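Local atomic coordinates of mandelate racemase/muconate lactonizing protein (Paenibacillus sp., PDB entry 3V5C), a protein that probably catalyses the dehydration of galacturonate as a magnesium-dependent lyase of the enolase superfamily. Residues 46-51 / 59-64; 51-56 / 104-109; 98-103 / 363-368; 110-115 / 359-364; 315-320 / 343-348. The protein carries 1 engineered substitution. All blocks are in the same frame, centred on the assembly; numbering follows the deposited sequence.

Interaction 1 (46-51 / 59-64); sequences DIARIT and GSSIHM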
# COMPACT_ATOMS: atom_id res chain seq x y z
N ASP A 46 5.17 9.57 -9.65
CA ASP A 46 5.44 9.51 -11.08
C ASP A 46 4.20 8.97 -11.81
O ASP A 46 3.64 7.93 -11.45
CB ASP A 46 6.65 8.61 -11.37
CG ASP A 46 7.97 9.23 -10.95
OD1 ASP A 46 7.99 10.41 -10.52
OD2 ASP A 46 9.00 8.52 -11.09
N ILE A 47 3.76 9.71 -12.83
CA ILE A 47 2.51 9.40 -13.51
C ILE A 47 2.74 9.30 -15.01
O ILE A 47 3.56 10.03 -15.56
CB ILE A 47 1.48 10.52 -13.22
CG1 ILE A 47 1.02 10.46 -11.76
CG2 ILE A 47 0.29 10.46 -14.19
CD1 ILE A 47 0.17 9.26 -11.44
N ALA A 48 2.04 8.38 -15.65
CA ALA A 48 1.97 8.39 -17.10
C ALA A 48 0.53 8.60 -17.54
O ALA A 48 -0.42 8.17 -16.88
CB ALA A 48 2.51 7.09 -17.69
N ARG A 49 0.38 9.26 -18.69
CA ARG A 49 -0.89 9.43 -19.34
C ARG A 49 -0.79 8.68 -20.67
O ARG A 49 0.10 8.96 -21.48
CB ARG A 49 -1.12 10.93 -19.59
CG ARG A 49 -2.38 11.28 -20.37
CD ARG A 49 -2.70 12.78 -20.22
NE ARG A 49 -1.80 13.65 -20.99
CZ ARG A 49 -1.67 14.96 -20.79
NH1 ARG A 49 -0.86 15.68 -21.56
NH2 ARG A 49 -2.35 15.57 -19.82
N ILE A 50 -1.65 7.69 -20.88
CA ILE A 50 -1.63 6.94 -22.14
C ILE A 50 -2.85 7.32 -22.97
O ILE A 50 -3.93 7.55 -22.44
CB ILE A 50 -1.58 5.40 -21.88
CG1 ILE A 50 -1.25 4.62 -23.15
CG2 ILE A 50 -2.89 4.89 -21.23
CD1 ILE A 50 -0.90 3.14 -22.88
N THR A 51 -2.68 7.39 -24.29
CA THR A 51 -3.82 7.66 -25.16
C THR A 51 -3.98 6.47 -26.09
O THR A 51 -3.04 6.10 -26.78
CB THR A 51 -3.59 8.91 -26.01
OG1 THR A 51 -3.32 10.05 -25.17
CG2 THR A 51 -4.82 9.19 -26.87
N GLY A 59 -2.14 6.96 -14.71
CA GLY A 59 -1.78 6.17 -13.55
C GLY A 59 -0.32 6.20 -13.17
O GLY A 59 0.51 6.75 -13.89
N SER A 60 -0.00 5.60 -12.02
CA SER A 60 1.39 5.38 -11.62
C SER A 60 2.18 4.73 -12.76
O SER A 60 1.65 3.89 -13.49
CB SER A 60 1.42 4.46 -10.39
OG SER A 60 2.72 3.96 -10.14
N SER A 61 3.42 5.14 -12.92
CA SER A 61 4.30 4.50 -13.90
C SER A 61 5.72 4.53 -13.35
O SER A 61 6.19 5.61 -12.96
CB SER A 61 4.24 5.23 -15.24
OG SER A 61 5.21 4.69 -16.14
N ILE A 62 6.38 3.38 -13.29
CA ILE A 62 7.79 3.34 -12.91
C ILE A 62 8.59 2.54 -13.92
O ILE A 62 8.03 1.74 -14.68
CB ILE A 62 7.99 2.79 -11.48
CG1 ILE A 62 7.59 1.31 -11.39
CG2 ILE A 62 7.22 3.65 -10.46
CD1 ILE A 62 8.09 0.60 -10.11
N HIS A 63 9.90 2.78 -13.94
CA HIS A 63 10.81 2.04 -14.81
C HIS A 63 10.50 2.23 -16.29
O HIS A 63 10.68 1.31 -17.08
CB HIS A 63 10.76 0.55 -14.48
CG HIS A 63 11.29 0.21 -13.13
ND1 HIS A 63 11.52 1.15 -12.15
CD2 HIS A 63 11.65 -0.98 -12.58
CE1 HIS A 63 11.98 0.56 -11.06
NE2 HIS A 63 12.07 -0.73 -11.30
N MET A 64 9.99 3.41 -16.66
CA MET A 64 9.71 3.68 -18.07
C MET A 64 10.56 4.83 -18.57
O MET A 64 10.54 5.91 -17.98
CB MET A 64 8.24 4.02 -18.29
CG MET A 64 7.88 4.26 -19.74
SD MET A 64 6.11 4.23 -20.07
CE MET A 64 5.54 5.66 -19.15
O HOH W 1 4.25 6.14 -9.49
O HOH W 2 9.05 6.53 -12.66

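Interaction 2 (51-56 / 104-109); sequences TIDGQT and GQRQGK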
# COMPACT_ATOMS: atom_id res chain seq x y z
N THR A 51 -2.68 7.39 -24.29
CA THR A 51 -3.82 7.66 -25.16
C THR A 51 -3.98 6.47 -26.09
O THR A 51 -3.04 6.10 -26.78
CB THR A 51 -3.59 8.91 -26.01
OG1 THR A 51 -3.32 10.05 -25.17
CG2 THR A 51 -4.82 9.19 -26.87
N ILE A 52 -5.17 5.87 -26.07
CA ILE A 52 -5.51 4.73 -26.91
C ILE A 52 -6.83 5.06 -27.57
O ILE A 52 -7.79 5.46 -26.89
CB ILE A 52 -5.65 3.43 -26.09
CG1 ILE A 52 -4.32 3.04 -25.45
CG2 ILE A 52 -6.20 2.28 -26.97
CD1 ILE A 52 -4.47 2.06 -24.29
N ASP A 53 -6.89 4.91 -28.89
CA ASP A 53 -8.12 5.19 -29.63
C ASP A 53 -8.76 6.51 -29.19
O ASP A 53 -9.96 6.57 -28.91
CB ASP A 53 -9.12 4.04 -29.44
CG ASP A 53 -10.31 4.14 -30.38
OD1 ASP A 53 -10.09 4.52 -31.54
OD2 ASP A 53 -11.45 3.85 -29.95
N GLY A 54 -7.95 7.56 -29.10
CA GLY A 54 -8.45 8.90 -28.83
C GLY A 54 -8.97 9.21 -27.43
O GLY A 54 -9.59 10.25 -27.20
N GLN A 55 -8.70 8.31 -26.49
CA GLN A 55 -9.11 8.48 -25.10
C GLN A 55 -7.88 8.36 -24.21
O GLN A 55 -6.95 7.62 -24.54
CB GLN A 55 -10.15 7.41 -24.72
CG GLN A 55 -10.30 7.14 -23.23
CD GLN A 55 -11.19 8.15 -22.52
OE1 GLN A 55 -12.33 8.40 -22.93
NE2 GLN A 55 -10.66 8.75 -21.46
N THR A 56 -7.86 9.09 -23.11
CA THR A 56 -6.74 9.02 -22.15
C THR A 56 -7.02 8.20 -20.89
O THR A 56 -8.14 8.11 -20.40
CB THR A 56 -6.28 10.42 -21.68
OG1 THR A 56 -7.38 11.10 -21.06
CG2 THR A 56 -5.74 11.25 -22.84
N GLY A 104 -11.21 1.42 -17.73
CA GLY A 104 -12.30 1.95 -16.93
C GLY A 104 -12.98 3.14 -17.60
O GLY A 104 -14.21 3.20 -17.64
N GLN A 105 -12.19 4.07 -18.14
CA GLN A 105 -12.78 5.23 -18.83
C GLN A 105 -13.60 4.78 -20.05
O GLN A 105 -14.72 5.26 -20.25
CB GLN A 105 -11.71 6.24 -19.26
CG GLN A 105 -10.80 6.75 -18.13
CD GLN A 105 -11.56 7.40 -16.98
OE1 GLN A 105 -12.55 8.12 -17.18
NE2 GLN A 105 -11.09 7.16 -15.77
N ARG A 106 -13.03 3.87 -20.85
CA ARG A 106 -13.65 3.44 -22.10
C ARG A 106 -14.96 2.69 -21.84
O ARG A 106 -15.98 2.94 -22.49
CB ARG A 106 -12.66 2.57 -22.88
CG ARG A 106 -13.21 1.92 -24.17
CD ARG A 106 -13.97 2.89 -25.07
NE ARG A 106 -13.20 4.02 -25.58
CZ ARG A 106 -12.45 4.00 -26.68
NH1 ARG A 106 -12.31 2.89 -27.38
NH2 ARG A 106 -11.81 5.10 -27.07
N GLN A 107 -14.93 1.80 -20.86
CA GLN A 107 -16.10 0.97 -20.53
C GLN A 107 -17.05 1.64 -19.54
O GLN A 107 -18.16 1.14 -19.30
CB GLN A 107 -15.66 -0.38 -19.95
CG GLN A 107 -14.89 -1.30 -20.89
CD GLN A 107 -14.59 -2.65 -20.24
OE1 GLN A 107 -15.50 -3.31 -19.72
NE2 GLN A 107 -13.33 -3.05 -20.25
N GLY A 108 -16.63 2.76 -18.95
CA GLY A 108 -17.44 3.47 -17.98
C GLY A 108 -17.65 2.64 -16.73
O GLY A 108 -18.76 2.57 -16.20
N LYS A 109 -16.58 2.01 -16.25
CA LYS A 109 -16.64 1.15 -15.08
C LYS A 109 -15.45 1.45 -14.17
O LYS A 109 -14.38 1.78 -14.66
CB LYS A 109 -16.60 -0.32 -15.47
CG LYS A 109 -17.88 -0.80 -16.17
CD LYS A 109 -17.75 -2.23 -16.65
CE LYS A 109 -19.04 -2.68 -17.33
NZ LYS A 109 -18.96 -4.08 -17.78
O HOH W 3 -12.29 10.06 -19.46

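Interaction 3 (98-103 / 363-368); sequences PVLDWL and PGFGIV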
# COMPACT_ATOMS: atom_id res chain seq x y z
N PRO A 98 -2.03 3.23 -15.96
CA PRO A 98 -2.71 3.97 -17.03
C PRO A 98 -3.61 3.07 -17.91
O PRO A 98 -4.67 3.53 -18.36
CB PRO A 98 -1.56 4.54 -17.88
CG PRO A 98 -0.34 4.50 -16.96
CD PRO A 98 -0.56 3.37 -16.00
N VAL A 99 -3.21 1.83 -18.17
CA VAL A 99 -4.05 0.95 -19.00
C VAL A 99 -5.34 0.55 -18.29
O VAL A 99 -6.44 0.58 -18.88
CB VAL A 99 -3.26 -0.29 -19.49
CG1 VAL A 99 -4.21 -1.37 -19.98
CG2 VAL A 99 -2.31 0.13 -20.60
N LEU A 100 -5.24 0.21 -17.02
CA LEU A 100 -6.45 -0.13 -16.28
C LEU A 100 -7.37 1.09 -16.17
O LEU A 100 -8.59 0.96 -16.26
CB LEU A 100 -6.09 -0.70 -14.90
CG LEU A 100 -5.54 -2.12 -14.93
CD1 LEU A 100 -4.92 -2.46 -13.59
CD2 LEU A 100 -6.64 -3.11 -15.26
N ASP A 101 -6.81 2.27 -15.95
CA ASP A 101 -7.63 3.47 -15.88
C ASP A 101 -8.31 3.69 -17.22
O ASP A 101 -9.49 4.02 -17.29
CB ASP A 101 -6.77 4.69 -15.54
CG ASP A 101 -7.61 5.93 -15.27
OD1 ASP A 101 -8.58 5.82 -14.50
OD2 ASP A 101 -7.32 6.99 -15.83
N TRP A 102 -7.55 3.47 -18.29
CA TRP A 102 -8.06 3.67 -19.65
C TRP A 102 -9.26 2.76 -19.88
O TRP A 102 -10.30 3.22 -20.36
CB TRP A 102 -6.98 3.42 -20.71
CG TRP A 102 -7.48 3.75 -22.10
CD1 TRP A 102 -7.33 4.92 -22.76
CD2 TRP A 102 -8.23 2.89 -22.96
NE1 TRP A 102 -7.94 4.86 -24.00
CE2 TRP A 102 -8.50 3.61 -24.14
CE3 TRP A 102 -8.69 1.57 -22.86
CZ2 TRP A 102 -9.21 3.06 -25.22
CZ3 TRP A 102 -9.40 1.02 -23.92
CH2 TRP A 102 -9.66 1.77 -25.08
N LEU A 103 -9.10 1.47 -19.55
CA LEU A 103 -10.19 0.50 -19.73
C LEU A 103 -11.42 0.93 -18.95
O LEU A 103 -12.55 0.84 -19.45
CB LEU A 103 -9.74 -0.93 -19.34
CG LEU A 103 -8.78 -1.67 -20.27
CD1 LEU A 103 -8.24 -2.93 -19.59
CD2 LEU A 103 -9.47 -2.03 -21.59
N PRO A 363 -15.51 5.99 -13.15
CA PRO A 363 -14.72 5.18 -14.09
C PRO A 363 -13.24 5.10 -13.73
O PRO A 363 -12.66 6.04 -13.16
CB PRO A 363 -14.91 5.91 -15.43
CG PRO A 363 -16.21 6.68 -15.27
CD PRO A 363 -16.22 7.10 -13.83
N GLY A 364 -12.64 3.98 -14.11
CA GLY A 364 -11.22 3.75 -13.88
C GLY A 364 -10.90 3.73 -12.40
O GLY A 364 -11.59 3.07 -11.60
N PHE A 365 -9.86 4.45 -12.01
CA PHE A 365 -9.51 4.51 -10.59
C PHE A 365 -10.20 5.66 -9.86
O PHE A 365 -9.92 5.89 -8.69
CB PHE A 365 -7.99 4.55 -10.37
CG PHE A 365 -7.29 3.24 -10.69
CD1 PHE A 365 -7.30 2.18 -9.78
CD2 PHE A 365 -6.66 3.08 -11.91
CE1 PHE A 365 -6.66 0.97 -10.08
CE2 PHE A 365 -6.01 1.88 -12.22
CZ PHE A 365 -6.02 0.82 -11.30
N GLY A 366 -11.11 6.35 -10.53
CA GLY A 366 -11.90 7.37 -9.84
C GLY A 366 -11.11 8.61 -9.43
O GLY A 366 -11.59 9.43 -8.66
N ILE A 367 -9.90 8.73 -9.94
CA ILE A 367 -9.05 9.89 -9.67
C ILE A 367 -9.08 10.83 -10.87
O ILE A 367 -8.90 10.41 -12.00
CB ILE A 367 -7.60 9.44 -9.44
CG1 ILE A 367 -7.53 8.50 -8.24
CG2 ILE A 367 -6.68 10.65 -9.29
CD1 ILE A 367 -6.16 7.87 -8.03
N VAL A 368 -9.34 12.12 -10.62
CA VAL A 368 -9.41 13.06 -11.73
C VAL A 368 -8.14 13.90 -11.78
O VAL A 368 -7.85 14.67 -10.87
CB VAL A 368 -10.67 13.98 -11.61
CG1 VAL A 368 -10.72 14.96 -12.80
CG2 VAL A 368 -11.91 13.12 -11.55
O HOH W 4 -8.34 7.63 -12.36

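Interaction 4 (110-115 / 359-364); sequences PVYDLV and VPATPG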
# COMPACT_ATOMS: atom_id res chain seq x y z
N PRO A 110 -15.65 1.36 -12.84
CA PRO A 110 -14.50 1.45 -11.94
C PRO A 110 -13.65 0.19 -12.09
O PRO A 110 -14.16 -0.88 -12.42
CB PRO A 110 -15.14 1.50 -10.56
CG PRO A 110 -16.41 0.69 -10.72
CD PRO A 110 -16.91 1.12 -12.10
N VAL A 111 -12.35 0.31 -11.87
CA VAL A 111 -11.48 -0.85 -12.00
C VAL A 111 -11.91 -2.02 -11.13
O VAL A 111 -11.84 -3.19 -11.56
CB VAL A 111 -10.03 -0.48 -11.69
CG1 VAL A 111 -9.16 -1.74 -11.47
CG2 VAL A 111 -9.47 0.39 -12.83
N TYR A 112 -12.39 -1.74 -9.92
CA TYR A 112 -12.80 -2.84 -9.06
C TYR A 112 -13.84 -3.76 -9.73
O TYR A 112 -13.78 -4.97 -9.57
CB TYR A 112 -13.21 -2.37 -7.66
CG TYR A 112 -14.47 -1.54 -7.57
CD1 TYR A 112 -15.73 -2.13 -7.63
CD2 TYR A 112 -14.40 -0.17 -7.36
CE1 TYR A 112 -16.89 -1.38 -7.52
CE2 TYR A 112 -15.54 0.60 -7.25
CZ TYR A 112 -16.79 -0.02 -7.33
OH TYR A 112 -17.93 0.74 -7.21
N ASP A 113 -14.74 -3.18 -10.53
CA ASP A 113 -15.69 -3.99 -11.31
C ASP A 113 -15.04 -4.76 -12.46
O ASP A 113 -15.49 -5.85 -12.83
CB ASP A 113 -16.81 -3.14 -11.87
CG ASP A 113 -17.93 -2.97 -10.89
OD1 ASP A 113 -18.76 -2.07 -11.12
OD2 ASP A 113 -17.97 -3.75 -9.91
N LEU A 114 -14.00 -4.19 -13.04
CA LEU A 114 -13.28 -4.87 -14.10
C LEU A 114 -12.46 -6.06 -13.61
O LEU A 114 -12.17 -6.97 -14.40
CB LEU A 114 -12.34 -3.90 -14.83
CG LEU A 114 -12.95 -2.68 -15.54
CD1 LEU A 114 -11.87 -1.83 -16.23
CD2 LEU A 114 -14.01 -3.10 -16.54
N VAL A 115 -12.06 -6.07 -12.34
CA VAL A 115 -11.11 -7.09 -11.89
C VAL A 115 -11.64 -8.05 -10.83
O VAL A 115 -10.96 -8.99 -10.45
CB VAL A 115 -9.79 -6.49 -11.37
CG1 VAL A 115 -9.13 -5.64 -12.43
CG2 VAL A 115 -10.02 -5.72 -10.07
N VAL A 359 -14.46 3.69 -1.73
CA VAL A 359 -13.98 3.82 -3.10
C VAL A 359 -15.15 4.22 -4.00
O VAL A 359 -16.18 3.55 -3.97
CB VAL A 359 -13.37 2.48 -3.59
CG1 VAL A 359 -12.81 2.64 -5.00
CG2 VAL A 359 -12.27 2.01 -2.65
N PRO A 360 -15.01 5.30 -4.78
CA PRO A 360 -16.13 5.75 -5.63
C PRO A 360 -16.39 4.78 -6.79
O PRO A 360 -15.48 4.05 -7.20
CB PRO A 360 -15.62 7.09 -6.19
CG PRO A 360 -14.12 6.93 -6.19
CD PRO A 360 -13.85 6.19 -4.89
N ALA A 361 -17.62 4.75 -7.29
CA ALA A 361 -17.97 3.88 -8.41
C ALA A 361 -17.75 4.55 -9.76
O ALA A 361 -18.29 4.09 -10.78
CB ALA A 361 -19.41 3.41 -8.28
N THR A 362 -16.93 5.58 -9.78
CA THR A 362 -16.63 6.32 -10.99
C THR A 362 -15.61 5.59 -11.88
O THR A 362 -14.95 4.66 -11.44
CB THR A 362 -16.12 7.71 -10.63
OG1 THR A 362 -15.14 7.58 -9.61
CG2 THR A 362 -17.27 8.56 -10.07
N PRO A 363 -15.51 5.99 -13.15
CA PRO A 363 -14.72 5.18 -14.09
C PRO A 363 -13.24 5.10 -13.73
O PRO A 363 -12.66 6.04 -13.16
CB PRO A 363 -14.91 5.91 -15.43
CG PRO A 363 -16.21 6.68 -15.27
CD PRO A 363 -16.22 7.10 -13.83
N GLY A 364 -12.64 3.98 -14.11
CA GLY A 364 -11.22 3.75 -13.88
C GLY A 364 -10.90 3.73 -12.40
O GLY A 364 -11.59 3.07 -11.60
O HOH W 5 -18.18 1.90 -4.91

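Interaction 5 (315-320 / 343-348); sequences NAYGIY and EGMDVS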
# COMPACT_ATOMS: atom_id res chain seq x y z
N ASN A 315 4.17 6.56 -1.97
CA ASN A 315 3.44 6.79 -3.21
C ASN A 315 1.94 6.88 -2.95
O ASN A 315 1.26 5.86 -2.71
CB ASN A 315 3.76 5.69 -4.23
CG ASN A 315 3.22 5.99 -5.60
OD1 ASN A 315 2.13 6.57 -5.74
ND2 ASN A 315 3.96 5.58 -6.63
N ALA A 316 1.42 8.10 -2.98
CA ALA A 316 0.02 8.33 -2.66
C ALA A 316 -0.90 7.56 -3.58
O ALA A 316 -1.95 7.08 -3.16
CB ALA A 316 -0.31 9.82 -2.69
N TYR A 317 -0.49 7.40 -4.84
CA TYR A 317 -1.37 6.76 -5.81
C TYR A 317 -1.70 5.33 -5.40
O TYR A 317 -2.79 4.84 -5.65
CB TYR A 317 -0.71 6.77 -7.19
CG TYR A 317 -1.61 6.24 -8.29
CD1 TYR A 317 -1.61 4.88 -8.62
CD2 TYR A 317 -2.47 7.09 -8.97
CE1 TYR A 317 -2.43 4.41 -9.63
CE2 TYR A 317 -3.31 6.62 -10.00
CZ TYR A 317 -3.27 5.27 -10.30
OH TYR A 317 -4.07 4.78 -11.30
N GLY A 318 -0.74 4.66 -4.76
CA GLY A 318 -0.93 3.28 -4.35
C GLY A 318 -2.06 3.04 -3.37
O GLY A 318 -2.58 1.94 -3.28
N ILE A 319 -2.42 4.08 -2.61
CA ILE A 319 -3.54 3.96 -1.70
C ILE A 319 -4.82 3.61 -2.44
O ILE A 319 -5.56 2.68 -2.04
CB ILE A 319 -3.72 5.29 -0.94
CG1 ILE A 319 -2.47 5.57 -0.11
CG2 ILE A 319 -5.00 5.26 -0.09
CD1 ILE A 319 -2.48 6.98 0.50
N TYR A 320 -5.09 4.35 -3.51
CA TYR A 320 -6.33 4.23 -4.26
C TYR A 320 -6.32 2.92 -5.06
O TYR A 320 -7.32 2.21 -5.11
CB TYR A 320 -6.53 5.50 -5.12
CG TYR A 320 -6.30 6.70 -4.22
CD1 TYR A 320 -7.25 7.06 -3.27
CD2 TYR A 320 -5.09 7.39 -4.22
CE1 TYR A 320 -7.01 8.09 -2.37
CE2 TYR A 320 -4.85 8.43 -3.34
CZ TYR A 320 -5.82 8.79 -2.42
OH TYR A 320 -5.60 9.82 -1.52
N GLU A 343 -0.62 17.74 -5.90
CA GLU A 343 -1.12 18.77 -6.80
C GLU A 343 -1.48 18.18 -8.16
O GLU A 343 -0.69 17.46 -8.75
CB GLU A 343 -0.09 19.90 -6.95
CG GLU A 343 0.10 20.70 -5.67
CD GLU A 343 -1.21 21.23 -5.14
OE1 GLU A 343 -1.85 22.05 -5.85
OE2 GLU A 343 -1.63 20.83 -4.03
N GLY A 344 -2.69 18.46 -8.63
CA GLY A 344 -3.15 17.93 -9.90
C GLY A 344 -3.80 16.56 -9.84
O GLY A 344 -4.18 16.01 -10.87
N MET A 345 -3.88 15.98 -8.66
CA MET A 345 -4.43 14.63 -8.52
C MET A 345 -5.62 14.65 -7.56
O MET A 345 -5.47 14.53 -6.34
CB MET A 345 -3.34 13.66 -8.04
CG MET A 345 -3.78 12.18 -8.03
SD MET A 345 -2.41 11.06 -7.63
CE MET A 345 -2.69 10.77 -5.89
N ASP A 346 -6.82 14.84 -8.12
CA ASP A 346 -8.03 15.00 -7.32
C ASP A 346 -8.59 13.65 -6.88
O ASP A 346 -9.13 12.89 -7.68
CB ASP A 346 -9.07 15.77 -8.15
CG ASP A 346 -10.38 16.02 -7.41
OD1 ASP A 346 -10.59 15.50 -6.30
OD2 ASP A 346 -11.23 16.73 -7.99
N VAL A 347 -8.44 13.37 -5.59
CA VAL A 347 -8.89 12.12 -5.00
C VAL A 347 -10.14 12.31 -4.15
O VAL A 347 -10.51 11.45 -3.36
CB VAL A 347 -7.77 11.47 -4.15
CG1 VAL A 347 -6.56 11.18 -5.02
CG2 VAL A 347 -7.39 12.38 -2.98
N SER A 348 -10.84 13.43 -4.34
CA SER A 348 -11.98 13.78 -3.50
C SER A 348 -13.17 12.83 -3.63
O SER A 348 -14.10 12.84 -2.81
CB SER A 348 -12.42 15.22 -3.78
OG SER A 348 -12.98 15.32 -5.07

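Interaction 1 (46-51 / 59-64)
Ala48 and Gly59 face each other as an antiparallel hydrogen-bonded pair: Ala48 N donates to Gly59 O at 2.8 Å, and Gly59 N returns a bond to Ala48 O at 3.0 Å. The neighbouring pair, Ile47 and Ser60, is a non-hydrogen-bonded one. Gly59 has an almost fully extended backbone, and the absence of a side chain suits a strand position that Tyr317 and Pro98 also approach. The small methyl of Ala48 lets the chain after the strand curl over it: CB meets Ser61 CB at 3.5 Å and Met64 CE at 3.7 Å. The thioether of Met64 is extended as far as SD and then bends (chi3 65°), which brings CE to the alanine.

Asp46 closes the other end. Its O accepts from Ser61 N at 3.2 Å, with the donor well above the carbonyl plane, and also accepts a hydrogen bond from a water that reaches Ser60 OG. The carboxylate is shared: OD1 makes a salt bridge with Lys21 on strand 14-30, while a second water links OD2 to Ser61 O. Ser61 OG turns elsewhere, to Gln94 O of helix 92-107. Where the hairpin strands part, water bridges thus supplement the direct backbone bonds, so several polar groups there keep partners, beside an apolar contact between Ala48 and Met64.

Interaction 2 (51-56 / 104-109)
The guanidinium of Arg106 reaches over the beta turn and meets Asp53 with its NH1/NH2 edge, its plane turned 79° from that of the carboxylate. NH1 bonds to Asp53 OD2 at 2.9 Å, on the lone pair pointing away from the other oxygen, in a salt bridge to which NH2 adds a weak bond. The same NH2 also donates to the backbone, Asp53 O at 3.0 Å, almost exactly in the guanidinium plane. Arginine suits the place because its chain can leave the helix with CG anti to the backbone N, then bend at chi2 (48°) and chi3 (61°), bringing the guanidinium to the turn. Trp12 makes a cation-pi contact with the same group.

Gln105, one residue earlier on the helix, meets Gln55 with the two side chains crossing at about a right angle. Gln55 has two modelled conformers, so its contacts are less certain; in the one described, NE2 donates to Thr56 O and a water joins it to Gln105 OE1. The amide nitrogen of Gln105 turns away to Asp101.

Ile52 to Gln55 form a type I' turn, whose positive phi angles at Asp53 and Gly54 suit an Asp-Gly pair. Gly108, with positive phi, ends the helix, and Lys109 N bonds to Gly104 O at 3.0 Å. The arrangement is that of a tight two-residue beta hairpin joined by a salt bridge to the Schellman-type C-terminal end of a helix, at the surface of the capping region.

Interaction 3 (98-103 / 363-368)
Asp101 OD1 is gripped by three donors: the backbone N of Phe365 at 3.1 Å, a water at 2.8 Å, and the side-chain NE2 of Gln105. The bond from Phe365 N is fairly straight (164°) and meets the oxygen on its anti side, close to the carboxylate plane. CG stands anti to the backbone N (chi1 -172°), which carries the carboxylate off helix 92-107 toward the chain at 363-368. The water also donates to Ile367 O, 2.9 Å away, and OD2 is held by Tyr58 N of strand 55-60, so this one aspartate touches both the hairpin and the C-terminal part of the chain.

Residues 363 to 366 form a type II' turn closed by Gly366 N to Pro363 O. Gly364 occupies a position whose positive phi favours glycine, and the absence of a side chain lets its CA come within 3.4 Å of Asp101 OD1. Phe365 packs its ring beside the same helix turn. CE2 approaches Leu100 CB at 3.7 Å, CZ lies near Leu100 CD1, and CD2 is 4.0 Å from Asp101 CB, while His324 meets the ring edge-to-face. The branched leucine and flat phenylalanine put an apolar flank beside the polar bond. The buried carboxylate is held by the N-H groups of Phe365, Tyr58 and Gln105 and by a water, and these dipoles would help to stabilise a negative charge.

Interaction 4 (110-115 / 359-364)
Pro110, at the N-cap of helix 111-115, lies against a run of backbone carbonyls. Its CB is 3.3 Å from Thr362 O and its CD 3.5 Å from Ala361 O, while the CA-H points to Gly364 O in a weaker CA-H...O contact. Proline fits a place where the ring carbons can rest on carbonyl oxygens and the backbone N needs no acceptor. Val111 comes next: its N-H, in the first turn of the helix, donates to Gly364 O at 2.9 Å, with the donor 38° out of the carbonyl plane. The CG2 methyl of Val111 lies beside the same carbonyl and is turned to Leu100 on the preceding helix. Gly364 also bonds to Lys109, and the two segments are joined by a single backbone bridge, Pro110 with Gly364. Here the chain leaving strand 356-359, which pairs antiparallel with strand 126-135, is joined to the helical part of the enolase-superfamily cap.

Tyr112 follows, its end coming near residues 359-361. With chi1 67° its CG sits between the backbone N and the carbonyl carbon, the crowded position, and Pro110 CG lies over one ring face toward the rim. At the ring edge, CE2 is 3.5 Å from Pro360 O, and CD2 packs 4.0 Å from Val359 CG1. The hydroxyl passes 3.2 Å from Ala361 CB, where a small residue fits, and hydrogen-bonds at 2.6 Å to a water that donates to Val359 O.

Interaction 5 (315-320 / 343-348)
Helix 317-325 of the beta/alpha barrel meets the short strand 345-346 and the turn after it here, Tyr317 and Tyr320 packing on Met345 and Val347. Val347 lays CG1 over one face of the Tyr320 ring, 3.9 Å from the centroid and 24° off the ring normal, a CH-pi contact shifted toward the rim on the hydroxyl side. Its other methyl, CG2, lies 3.4 Å from Tyr320 OH. Ile319 CB sits over the centre of the opposite face, so the ring is held between two aliphatic groups, and a beta-branched valine suits because both branches find a partner on one tyrosine.

Met345 enters between the aromatic rings. SD stands at the edge of the Tyr317 ring, 4.2 Å from CD2, the two side chains crossing at about a right angle. A bend at chi3 (98°) turns CE to Tyr320 CE2 and to Ala316 CB, each 4.1 Å away; the flexible thioether can thus place its methyl against the small side chain of Ala316. Ile367 touches the same three large side chains.

The side-chain polar bonds are local to each segment. Asn315 OD1 makes a weak capping bond with Tyr317 N, and Asp346 OD1 accepts from Ser348 N (2.9 Å) and Ser348 OG, an Asx turn that shapes the loop after the strand. The whole is apolar packing of a barrel helix against a two-stranded ribbon, 345-346 with 368-369, within the C-terminal barrel region of an enolase fold.

How the interactions relate
From the N terminus, interaction 1 closes the short hairpin loop between strands 42-52 and 55-60. Interaction 2 starts at its turn, sharing Thr51, and crosses it along the chain, tying the hairpin to the end of helix 92-107. Interaction 3 spans the longest loop, from that helix to 363-368, and crosses interaction 2; interaction 4 starts on the following short helix and shares Pro363 and Gly364 with it. Interaction 5 lies within the loops of both and touches interaction 3 through Ile367. Interactions 3 and 4 tie the capping helices to the chain after strand 356-359, while 1 and 2 hold the cap together and 5 packs within the barrel region.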